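Local coordinates for protein poly-beta-hydroxybuterate polymerase (Cupriavidus necator, PDB 5T6O) that polymerises hydroxybutyryl units into polyhydroxybutyrate, probably by acyl transfer, and is represented here by its catalytic domain of alpha/beta hydrolase fold, at residues G14-V17 with F23-L26; I52-L55 with S59-V62; T71-S76 with E102-I107; D90-H95 with N231-W236. The protein carries 1 engineered substitution. All blocks are in the same frame, centred on the assembly; numbering follows the deposited sequence.

Contact 1. Residues G14-V17 with F23-L26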
loop_
_atom_site.group_PDB
_atom_site.type_symbol
_atom_site.label_atom_id
_atom_site.label_comp_id
_atom_site.label_asym_id
_atom_site.label_seq_id
_atom_site.Cartn_x
_atom_site.Cartn_y
_atom_site.Cartn_z
ATOM N N GLY A 14 -8.437 -44.618 5.906
ATOM C CA GLY A 14 -7.237 -44.918 5.146
ATOM C C GLY A 14 -6.281 -45.782 5.943
ATOM O O GLY A 14 -6.597 -46.242 7.039
ATOM N N ALA A 15 -5.094 -45.999 5.368
ATOM C CA ALA A 15 -4.050 -46.779 6.020
ATOM C C ALA A 15 -2.690 -46.165 5.727
ATOM O O ALA A 15 -2.461 -45.613 4.647
ATOM C CB ALA A 15 -4.052 -48.241 5.556
ATOM N N VAL A 16 -1.789 -46.248 6.707
ATOM C CA VAL A 16 -0.370 -46.044 6.425
ATOM C C VAL A 16 0.127 -47.231 5.612
ATOM O O VAL A 16 -0.043 -48.388 6.022
ATOM C CB VAL A 16 0.438 -45.911 7.730
ATOM C CG1 VAL A 16 1.953 -45.846 7.442
ATOM C CG2 VAL A 16 -0.017 -44.711 8.573
ATOM N N VAL A 17 0.745 -46.960 4.459
ATOM C CA VAL A 17 1.295 -48.012 3.605
ATOM C C VAL A 17 2.817 -47.969 3.529
ATOM O O VAL A 17 3.423 -48.865 2.921
ATOM C CB VAL A 17 0.677 -47.988 2.188
ATOM C CG1 VAL A 17 -0.815 -48.336 2.237
ATOM C CG2 VAL A 17 0.874 -46.626 1.490
ATOM N N PHE A 23 8.582 -39.488 7.257
ATOM C CA PHE A 23 7.156 -39.361 6.977
ATOM C C PHE A 23 6.493 -40.732 6.949
ATOM O O PHE A 23 7.156 -41.775 6.910
ATOM C CB PHE A 23 6.915 -38.642 5.646
ATOM C CG PHE A 23 7.135 -39.514 4.438
ATOM C CD1 PHE A 23 8.411 -39.902 4.070
ATOM C CD2 PHE A 23 6.060 -39.922 3.656
ATOM C CE1 PHE A 23 8.605 -40.704 2.951
ATOM C CE2 PHE A 23 6.247 -40.713 2.539
ATOM C CZ PHE A 23 7.514 -41.105 2.183
ATOM N N GLN A 24 5.161 -40.703 6.993
ATOM C CA GLN A 24 4.309 -41.844 6.688
ATOM C C GLN A 24 3.516 -41.549 5.422
ATOM O O GLN A 24 2.999 -40.439 5.248
ATOM C CB GLN A 24 3.333 -42.131 7.829
ATOM C CG GLN A 24 3.995 -42.669 9.081
ATOM C CD GLN A 24 3.002 -42.973 10.168
ATOM O OE1 GLN A 24 2.164 -42.128 10.522
ATOM N NE2 GLN A 24 3.064 -44.202 10.695
ATOM N N LEU A 25 3.414 -42.533 4.535
ATOM C CA LEU A 25 2.572 -42.391 3.355
ATOM C C LEU A 25 1.188 -42.942 3.679
ATOM O O LEU A 25 1.057 -44.120 4.016
ATOM C CB LEU A 25 3.152 -43.123 2.149
ATOM C CG LEU A 25 2.410 -42.794 0.842
ATOM C CD1 LEU A 25 2.618 -41.339 0.453
ATOM C CD2 LEU A 25 2.874 -43.727 -0.277
ATOM N N LEU A 26 0.168 -42.085 3.615
ATOM C CA LEU A 26 -1.208 -42.548 3.765
ATOM C C LEU A 26 -1.812 -42.845 2.401
ATOM O O LEU A 26 -1.512 -42.175 1.414
ATOM C CB LEU A 26 -2.079 -41.504 4.468
ATOM C CG LEU A 26 -1.562 -40.895 5.779
ATOM C CD1 LEU A 26 -2.649 -40.040 6.450
ATOM C CD2 LEU A 26 -1.068 -41.952 6.717
#
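Val16 and Leu26 face each other as a non-hydrogen-bonded pair of the antiparallel hairpin made by strands 14-19 and 23-28. The short segments are strongly twisted, 133° apart in direction, and the side chains of this pair meet at a slant: Val16 CG2 presses on Leu26 CD2 at 3.5 Å, tighter than ordinary carbon contact. A chi1 of 174° turns CG1 of Val16 away from the backbone N and leaves CG2 beside it, where CG2 reaches both Leu26 and the Gln24 amide. The extended Gln24 chain runs roughly at right angles to Val16, and Val16 CG1 and CG2 both stand 3.8 Å from Gln24 NE2. A beta-branched valine suits a place where its two methyls must lie against this amide and one of them also against leucine. On the side facing helix 89-108, Val17 CG2 packs obliquely on Leu25 CD2 at 3.9 Å, and Leu25 goes on to Val103.

The backbone grip between these segments is one straight bond, Val17 N to Leu25 O at 2.9 Å with an N-H...O angle of 168°. It is backed by two CA-H...O contacts, the first from Val16 CA to the same Leu25 O and the second from Leu26 CA to Ala15 O, each 3.4 Å long. The buried amide of Gln24 is used at both ends. The chemistry therefore implies a polar group set in an apolar hairpin probably at little cost, because NE2 has Glu19 and Glu378 as acceptors and OE1 has the N-H of Tyr384.

Contact 2. Residues I52-L55 with S59-V62; sequences ILDL and SSLV
Ser60 meets Asp54 where a 3-10 turn folds back on the start of helix 61-67, and Ser60 is the N-cap of that helix. Its hydroxyl is held at OG by two bonds: it gives its proton to Asp54 OD1 at 2.7 Å and accepts from the backbone N of Arg63. Since chi1 of 165° sets OG anti to the backbone N, one hydroxyl can serve both the carboxylate and the helix end, a task that suits serine, small and polar. The carboxylate is met on its anti side, 24° out of its plane, while Thr12 OG1 binds the same OD1 and ties in the N-terminal chain.

Among backbone bonds, Val62 N donates to Leu53 O at 3.0 Å with an N-H...O angle of 159°, so an amide of the first helical turn is satisfied by a carbonyl of the 3-10 segment.

Apolar contacts are lighter. Leu53 and Leu61 lie side by side, pointing the same way, with CD2 to CD2 at 4.2 Å; Leu53 also rests on Phe118 and Leu61 on Trp348 and Trp351, so both leucines extend the hydrophobic core.

The Ser59 hydroxyl makes a van der Waals contact, OG lying 3.5 Å from Leu55 CB, and has Gln56 N as its polar partner.

A single water bridges the backbones of the two segments. It donates to Ile52 O and to Ser59 O, each at 2.8 Å, and it accepts from Leu55 N at 3.0 Å and, weakly, from Leu61 N at 3.4 Å.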
loop_
_atom_site.group_PDB
_atom_site.type_symbol
_atom_site.label_atom_id
_atom_site.label_comp_id
_atom_site.label_asym_id
_atom_site.label_seq_id
_atom_site.Cartn_x
_atom_site.Cartn_y
_atom_site.Cartn_z
ATOM N N ILE A 52 -4.853 -29.985 7.919
ATOM C CA ILE A 52 -5.587 -28.864 7.337
ATOM C C ILE A 52 -6.263 -29.305 6.040
ATOM O O ILE A 52 -7.317 -28.777 5.670
ATOM C CB ILE A 52 -4.653 -27.646 7.110
ATOM C CG1 ILE A 52 -5.462 -26.396 6.723
ATOM C CG2 ILE A 52 -3.604 -27.950 6.027
ATOM C CD1 ILE A 52 -6.546 -26.032 7.708
ATOM N N LEU A 53 -5.699 -30.308 5.362
ATOM C CA LEU A 53 -6.269 -30.845 4.126
ATOM C C LEU A 53 -7.292 -31.944 4.367
ATOM O O LEU A 53 -7.918 -32.395 3.407
ATOM C CB LEU A 53 -5.159 -31.400 3.229
ATOM C CG LEU A 53 -4.102 -30.378 2.815
ATOM C CD1 LEU A 53 -3.070 -31.023 1.932
ATOM C CD2 LEU A 53 -4.782 -29.210 2.095
ATOM N N ASP A 54 -7.458 -32.400 5.608
ATOM C CA ASP A 54 -8.468 -33.412 5.953
ATOM C C ASP A 54 -9.055 -33.034 7.312
ATOM O O ASP A 54 -9.020 -33.795 8.268
ATOM C CB ASP A 54 -7.862 -34.818 5.981
ATOM C CG ASP A 54 -8.894 -35.902 6.321
ATOM O OD1 ASP A 54 -10.075 -35.724 5.975
ATOM O OD2 ASP A 54 -8.525 -36.926 6.942
ATOM N N LEU A 55 -9.573 -31.807 7.407
ATOM C CA LEU A 55 -9.845 -31.220 8.716
ATOM C C LEU A 55 -11.039 -31.895 9.380
ATOM O O LEU A 55 -10.869 -32.855 10.134
ATOM C CB LEU A 55 -10.040 -29.700 8.575
ATOM C CG LEU A 55 -10.041 -28.893 9.878
ATOM C CD1 LEU A 55 -8.824 -29.210 10.758
ATOM C CD2 LEU A 55 -10.106 -27.393 9.575
ATOM N N SER A 59 -15.384 -30.410 5.646
ATOM C CA SER A 59 -14.397 -29.478 5.119
ATOM C C SER A 59 -13.180 -30.170 4.526
ATOM O O SER A 59 -12.221 -29.490 4.156
ATOM C CB SER A 59 -13.938 -28.535 6.228
ATOM O OG SER A 59 -13.283 -29.294 7.244
ATOM N N SER A 60 -13.182 -31.500 4.445
ATOM C CA SER A 60 -11.980 -32.235 4.057
ATOM C C SER A 60 -11.757 -32.165 2.546
ATOM O O SER A 60 -12.605 -32.615 1.764
ATOM C CB SER A 60 -12.098 -33.692 4.507
ATOM O OG SER A 60 -11.137 -34.510 3.858
ATOM N N LEU A 61 -10.587 -31.668 2.137
ATOM C CA LEU A 61 -10.222 -31.750 0.731
ATOM C C LEU A 61 -9.919 -33.187 0.335
ATOM O O LEU A 61 -10.273 -33.618 -0.767
ATOM C CB LEU A 61 -9.023 -30.839 0.437
ATOM C CG LEU A 61 -8.602 -30.800 -1.028
ATOM C CD1 LEU A 61 -9.622 -30.037 -1.865
ATOM C CD2 LEU A 61 -7.192 -30.218 -1.165
ATOM N N VAL A 62 -9.265 -33.949 1.221
ATOM C CA VAL A 62 -8.991 -35.351 0.912
ATOM C C VAL A 62 -10.286 -36.089 0.613
ATOM O O VAL A 62 -10.420 -36.742 -0.431
ATOM C CB VAL A 62 -8.221 -36.030 2.060
ATOM C CG1 VAL A 62 -8.197 -37.519 1.834
ATOM C CG2 VAL A 62 -6.786 -35.479 2.142
HETATM O O HOH W 1 -9.666 -30.121 4.970
#

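Contact 3. Residues T71-S76 with E102-I107; sequences TVFLVS and EVARDI
Phe73 points its ring from the sheet into the underside of helix 89-108, where Ala104 and Ile107, one turn apart, receive it. Ala104 CB stands over one ring face as a CH-pi contact, 4.2 Å from the Phe73 ring centroid and 20° off the ring normal, displaced toward the rim near CG and CD2. Ile107 comes instead to the edge: a chi1 of -70° leaves its CG2 anti to the backbone N, and this branch lies near the ring plane, 3.5 Å from Phe73 CZ, while CD1 of Ile107 is 3.9 Å from Phe73 CE1. The short alanine side chain lets the helix backbone come close to the ring face, whereas the branched isoleucine has length enough to wrap round the far end.

The two elements belong to a beta-alpha-beta unit of the alpha/beta hydrolase fold, the helix crossing from strand 72-77 to the parallel strand 113-118.

Farther out, Phe73 is fixed by backbone bonds to Leu40 and Met42, and its side chain also touches Leu25, Leu41 and Pro39. Helical bonding from Ile107 N to Val103 O, 2.9 Å long, sets Ile107 on the turn beside Ala104. On the outer side of the helix, Arg105 forms a salt bridge with Asp111, and Asp106 reaches Asn371.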
loop_
_atom_site.group_PDB
_atom_site.type_symbol
_atom_site.label_atom_id
_atom_site.label_comp_id
_atom_site.label_asym_id
_atom_site.label_seq_id
_atom_site.Cartn_x
_atom_site.Cartn_y
_atom_site.Cartn_z
ATOM N N THR A 71 -7.772 -42.061 -6.476
ATOM C CA THR A 71 -6.954 -42.648 -5.424
ATOM C C THR A 71 -6.045 -41.566 -4.864
ATOM O O THR A 71 -5.311 -40.921 -5.620
ATOM C CB THR A 71 -6.126 -43.796 -5.989
ATOM O OG1 THR A 71 -6.994 -44.745 -6.623
ATOM C CG2 THR A 71 -5.294 -44.483 -4.882
ATOM N N VAL A 72 -6.094 -41.346 -3.554
ATOM C CA VAL A 72 -5.324 -40.285 -2.913
ATOM C C VAL A 72 -4.276 -40.904 -1.998
ATOM O O VAL A 72 -4.604 -41.729 -1.136
ATOM C CB VAL A 72 -6.229 -39.316 -2.129
ATOM C CG1 VAL A 72 -5.390 -38.283 -1.370
ATOM C CG2 VAL A 72 -7.210 -38.602 -3.076
ATOM N N PHE A 73 -3.021 -40.498 -2.186
ATOM C CA PHE A 73 -1.926 -40.753 -1.259
ATOM C C PHE A 73 -1.523 -39.430 -0.626
ATOM O O PHE A 73 -1.731 -38.365 -1.219
ATOM C CB PHE A 73 -0.710 -41.349 -1.969
ATOM C CG PHE A 73 -0.940 -42.714 -2.565
ATOM C CD1 PHE A 73 -0.652 -43.861 -1.833
ATOM C CD2 PHE A 73 -1.356 -42.847 -3.879
ATOM C CE1 PHE A 73 -0.815 -45.123 -2.395
ATOM C CE2 PHE A 73 -1.536 -44.114 -4.450
ATOM C CZ PHE A 73 -1.260 -45.253 -3.701
ATOM N N LEU A 74 -0.962 -39.485 0.581
ATOM C CA LEU A 74 -0.645 -38.237 1.266
ATOM C C LEU A 74 0.575 -38.413 2.154
ATOM O O LEU A 74 0.731 -39.432 2.835
ATOM C CB LEU A 74 -1.847 -37.728 2.091
ATOM C CG LEU A 74 -1.681 -36.463 2.941
ATOM C CD1 LEU A 74 -3.008 -35.696 2.994
ATOM C CD2 LEU A 74 -1.217 -36.815 4.374
ATOM N N VAL A 75 1.423 -37.394 2.157
ATOM C CA VAL A 75 2.616 -37.355 2.995
ATOM C C VAL A 75 2.250 -36.798 4.370
ATOM O O VAL A 75 1.907 -35.622 4.496
ATOM C CB VAL A 75 3.702 -36.502 2.334
ATOM C CG1 VAL A 75 4.880 -36.314 3.275
ATOM C CG2 VAL A 75 4.126 -37.128 1.014
ATOM N N SER A 76 2.338 -37.638 5.410
ATOM C CA SER A 76 2.173 -37.196 6.793
ATOM C C SER A 76 3.561 -37.097 7.417
ATOM O O SER A 76 4.200 -38.119 7.683
ATOM C CB SER A 76 1.283 -38.160 7.577
ATOM O OG SER A 76 1.206 -37.773 8.932
ATOM N N GLU A 102 8.120 -41.972 -5.396
ATOM C CA GLU A 102 8.525 -43.304 -5.837
ATOM C C GLU A 102 7.591 -44.378 -5.289
ATOM O O GLU A 102 7.194 -45.302 -6.014
ATOM C CB GLU A 102 9.965 -43.583 -5.406
ATOM C CG GLU A 102 10.454 -44.992 -5.738
ATOM C CD GLU A 102 11.818 -45.324 -5.132
ATOM O OE1 GLU A 102 12.194 -44.733 -4.087
ATOM O OE2 GLU A 102 12.516 -46.186 -5.709
ATOM N N VAL A 103 7.224 -44.271 -4.013
ATOM C CA VAL A 103 6.399 -45.309 -3.399
ATOM C C VAL A 103 4.976 -45.240 -3.928
ATOM O O VAL A 103 4.376 -46.269 -4.267
ATOM C CB VAL A 103 6.447 -45.195 -1.865
ATOM C CG1 VAL A 103 5.487 -46.211 -1.237
ATOM C CG2 VAL A 103 7.892 -45.411 -1.361
ATOM N N ALA A 104 4.409 -44.033 -4.011
ATOM C CA ALA A 104 3.060 -43.901 -4.561
ATOM C C ALA A 104 3.000 -44.394 -6.004
ATOM O O ALA A 104 2.058 -45.092 -6.396
ATOM C CB ALA A 104 2.603 -42.448 -4.473
ATOM N N ARG A 105 4.000 -44.041 -6.812
ATOM C CA ARG A 105 4.038 -44.504 -8.195
ATOM C C ARG A 105 4.168 -46.023 -8.266
ATOM O O ARG A 105 3.551 -46.671 -9.119
ATOM C CB ARG A 105 5.199 -43.823 -8.921
ATOM C CG ARG A 105 5.309 -44.141 -10.389
ATOM C CD ARG A 105 6.403 -43.298 -11.029
ATOM N NE ARG A 105 6.667 -43.724 -12.398
ATOM C CZ ARG A 105 7.555 -44.655 -12.732
ATOM N NH1 ARG A 105 7.726 -44.982 -14.007
ATOM N NH2 ARG A 105 8.274 -45.257 -11.792
ATOM N N ASP A 106 4.960 -46.609 -7.365
ATOM C CA ASP A 106 5.121 -48.059 -7.353
ATOM C C ASP A 106 3.810 -48.753 -7.011
ATOM O O ASP A 106 3.407 -49.713 -7.677
ATOM C CB ASP A 106 6.202 -48.455 -6.351
ATOM C CG ASP A 106 6.540 -49.932 -6.418
ATOM O OD1 ASP A 106 5.801 -50.753 -5.832
ATOM O OD2 ASP A 106 7.555 -50.268 -7.060
ATOM N N ILE A 107 3.139 -48.292 -5.955
ATOM C CA ILE A 107 1.863 -48.889 -5.574
ATOM C C ILE A 107 0.856 -48.774 -6.707
ATOM O O ILE A 107 0.120 -49.723 -6.997
ATOM C CB ILE A 107 1.329 -48.233 -4.289
ATOM C CG1 ILE A 107 2.191 -48.650 -3.099
ATOM C CG2 ILE A 107 -0.141 -48.579 -4.094
ATOM C CD1 ILE A 107 2.051 -47.734 -1.913
#

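Contact 4. Residues D90-H95 with N231-W236; sequences DDYIEH and NLPGPW
Trp236 brings CD1 and NE1 of its indole against the Tyr92 ring, with CD1 over one face, and this is the tightly packed part of the contact. Trp236 CD1 stands 3.6 Å above the plane of the Tyr92 ring, offset toward the rim, and Trp236 NE1 comes equally close to Tyr92 CD2, at 3.6 Å. The centroids of the five-membered ring and the tyrosine ring are 4.4 Å apart with planes at 49°, an oblique pairing between two side chains that cross at about a right angle. Chi1 of -171°, with CG anti to the backbone N, carries the indole from the first turn of helix 234-246 to helix 89-108. Around this pair Tyr92 also meets Trp77 of strand 72-77, nearly parallel, and Tyr22, nearly perpendicular, forming an aromatic cluster.

At its other end Tyr92 has fewer contacts across the two segments, to Pro233 alone. The Tyr92 and Pro233 side chains come from opposite directions, and Pro233 CG lies 3.5 Å from Tyr92 OH but 4.1 Å from Tyr92 CZ. Proline suits this N-cap position, since its ring fixes the backbone where strand 230-233 turns into the helix while offering an apolar surface to the tyrosine.

The helix surface carrying Glu94 and His95 faces solvent more. Acidic residues of this turn find partners away from the junction, Asp90 at Cys259 N and Glu94 at Arg135, while the junction itself relies on dispersion between rings and on shape. That chemistry implies cohesion through large polarisable surfaces, without a directed polar bond between the two segments.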
loop_
_atom_site.group_PDB
_atom_site.type_symbol
_atom_site.label_atom_id
_atom_site.label_comp_id
_atom_site.label_asym_id
_atom_site.label_seq_id
_atom_site.Cartn_x
_atom_site.Cartn_y
_atom_site.Cartn_z
ATOM N N ASP A 90 17.865 -30.791 1.800
ATOM C CA ASP A 90 18.120 -31.885 0.861
ATOM C C ASP A 90 17.626 -33.220 1.407
ATOM O O ASP A 90 17.107 -34.051 0.650
ATOM C CB ASP A 90 19.615 -31.974 0.530
ATOM C CG ASP A 90 20.065 -30.884 -0.425
ATOM O OD1 ASP A 90 19.405 -29.834 -0.474
ATOM O OD2 ASP A 90 21.073 -31.079 -1.133
ATOM N N ASP A 91 17.803 -33.456 2.709
ATOM C CA ASP A 91 17.314 -34.698 3.301
ATOM C C ASP A 91 15.825 -34.854 3.049
ATOM O O ASP A 91 15.346 -35.939 2.685
ATOM C CB ASP A 91 17.573 -34.723 4.807
ATOM C CG ASP A 91 19.034 -34.892 5.171
ATOM O OD1 ASP A 91 19.842 -35.370 4.338
ATOM O OD2 ASP A 91 19.358 -34.547 6.333
ATOM N N TYR A 92 15.075 -33.774 3.267
ATOM C CA TYR A 92 13.627 -33.815 3.102
ATOM C C TYR A 92 13.250 -34.022 1.647
ATOM O O TYR A 92 12.277 -34.721 1.351
ATOM C CB TYR A 92 13.004 -32.526 3.640
ATOM C CG TYR A 92 12.690 -32.565 5.125
ATOM C CD1 TYR A 92 13.639 -32.968 6.052
ATOM C CD2 TYR A 92 11.433 -32.199 5.592
ATOM C CE1 TYR A 92 13.352 -32.999 7.407
ATOM C CE2 TYR A 92 11.138 -32.224 6.948
ATOM C CZ TYR A 92 12.094 -32.623 7.846
ATOM O OH TYR A 92 11.790 -32.648 9.193
ATOM N N ILE A 93 13.996 -33.408 0.726
ATOM C CA ILE A 93 13.709 -33.576 -0.696
ATOM C C ILE A 93 13.894 -35.030 -1.106
ATOM O O ILE A 93 13.022 -35.630 -1.750
ATOM C CB ILE A 93 14.591 -32.637 -1.544
ATOM C CG1 ILE A 93 14.285 -31.165 -1.224
ATOM C CG2 ILE A 93 14.381 -32.911 -3.028
ATOM C CD1 ILE A 93 12.843 -30.747 -1.524
ATOM N N GLU A 94 15.033 -35.622 -0.723
ATOM C CA GLU A 94 15.360 -36.978 -1.156
ATOM C C GLU A 94 14.528 -38.022 -0.420
ATOM O O GLU A 94 13.934 -38.911 -1.042
ATOM C CB GLU A 94 16.844 -37.254 -0.929
ATOM C CG GLU A 94 17.303 -38.539 -1.576
ATOM C CD GLU A 94 17.413 -38.404 -3.084
ATOM O OE1 GLU A 94 18.259 -37.596 -3.538
ATOM O OE2 GLU A 94 16.656 -39.093 -3.809
ATOM N N HIS A 95 14.497 -37.948 0.909
ATOM C CA HIS A 95 13.970 -39.047 1.703
ATOM C C HIS A 95 12.492 -38.904 2.034
ATOM O O HIS A 95 11.921 -39.806 2.655
ATOM C CB HIS A 95 14.794 -39.189 2.983
ATOM C CG HIS A 95 16.244 -39.426 2.725
ATOM N ND1 HIS A 95 16.699 -40.511 2.003
ATOM C CD2 HIS A 95 17.340 -38.711 3.068
ATOM C CE1 HIS A 95 18.019 -40.457 1.924
ATOM N NE2 HIS A 95 18.431 -39.375 2.561
ATOM N N ASN A 231 8.018 -29.085 14.760
ATOM C CA ASN A 231 9.417 -28.684 14.846
ATOM C C ASN A 231 10.049 -28.658 13.468
ATOM O O ASN A 231 9.799 -29.540 12.645
ATOM C CB ASN A 231 10.212 -29.639 15.730
ATOM C CG ASN A 231 9.880 -29.484 17.195
ATOM O OD1 ASN A 231 9.714 -28.364 17.685
ATOM N ND2 ASN A 231 9.763 -30.609 17.899
ATOM N N LEU A 232 10.907 -27.663 13.241
ATOM C CA LEU A 232 11.723 -27.635 12.038
ATOM C C LEU A 232 13.165 -27.908 12.421
ATOM O O LEU A 232 13.670 -27.268 13.347
ATOM C CB LEU A 232 11.638 -26.279 11.334
ATOM C CG LEU A 232 10.268 -25.789 10.850
ATOM C CD1 LEU A 232 10.420 -24.444 10.142
ATOM C CD2 LEU A 232 9.615 -26.834 9.919
ATOM N N PRO A 233 13.853 -28.827 11.751
ATOM C CA PRO A 233 15.285 -29.011 12.025
ATOM C C PRO A 233 16.055 -27.746 11.673
ATOM O O PRO A 233 15.723 -27.037 10.723
ATOM C CB PRO A 233 15.678 -30.183 11.114
ATOM C CG PRO A 233 14.323 -30.848 10.756
ATOM C CD PRO A 233 13.372 -29.707 10.670
ATOM N N GLY A 234 17.097 -27.473 12.456
ATOM C CA GLY A 234 17.887 -26.269 12.293
ATOM C C GLY A 234 18.347 -26.016 10.870
ATOM O O GLY A 234 18.069 -24.958 10.295
ATOM N N PRO A 235 19.077 -26.966 10.274
ATOM C CA PRO A 235 19.605 -26.715 8.918
ATOM C C PRO A 235 18.515 -26.539 7.881
ATOM O O PRO A 235 18.679 -25.758 6.935
ATOM C CB PRO A 235 20.462 -27.959 8.637
ATOM C CG PRO A 235 20.911 -28.419 10.042
ATOM C CD PRO A 235 19.655 -28.185 10.882
ATOM N N TRP A 236 17.395 -27.245 8.047
ATOM C CA TRP A 236 16.263 -27.118 7.132
ATOM C C TRP A 236 15.674 -25.716 7.183
ATOM O O TRP A 236 15.457 -25.070 6.151
ATOM C CB TRP A 236 15.192 -28.150 7.506
ATOM C CG TRP A 236 14.070 -28.260 6.490
ATOM C CD1 TRP A 236 13.951 -29.202 5.519
ATOM C CD2 TRP A 236 12.934 -27.392 6.348
ATOM N NE1 TRP A 236 12.810 -28.995 4.790
ATOM C CE2 TRP A 236 12.170 -27.882 5.270
ATOM C CE3 TRP A 236 12.484 -26.258 7.033
ATOM C CZ2 TRP A 236 10.990 -27.270 4.851
ATOM C CZ3 TRP A 236 11.302 -25.652 6.618
ATOM C CH2 TRP A 236 10.574 -26.156 5.532
#

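Contacts 1 and 3 share one sheet, with centres about 8 Å apart; Leu26 N and Gln24 N each lie 2.8 Å from a carbonyl oxygen of the neighbouring strand, Leu74 O and Ser76 O respectively. Contact 2 packs from another side, with Val62 CG2 3.9 Å from Leu74 CD1. Contacts 3 and 4 use different parts of one long helix, with contact centres about 20 Å apart, and contact 4 meets contact 1 where Phe23 CE1 lies 3.4 Å from His95 O. Contacts 2 and 4 lie on opposite sides of the chain's centre, yet both approach the turn joining strand 113-118 to helix 120-134, where this fold normally carries its nucleophile: Leu53 touches Phe118 and Trp236 touches Val120.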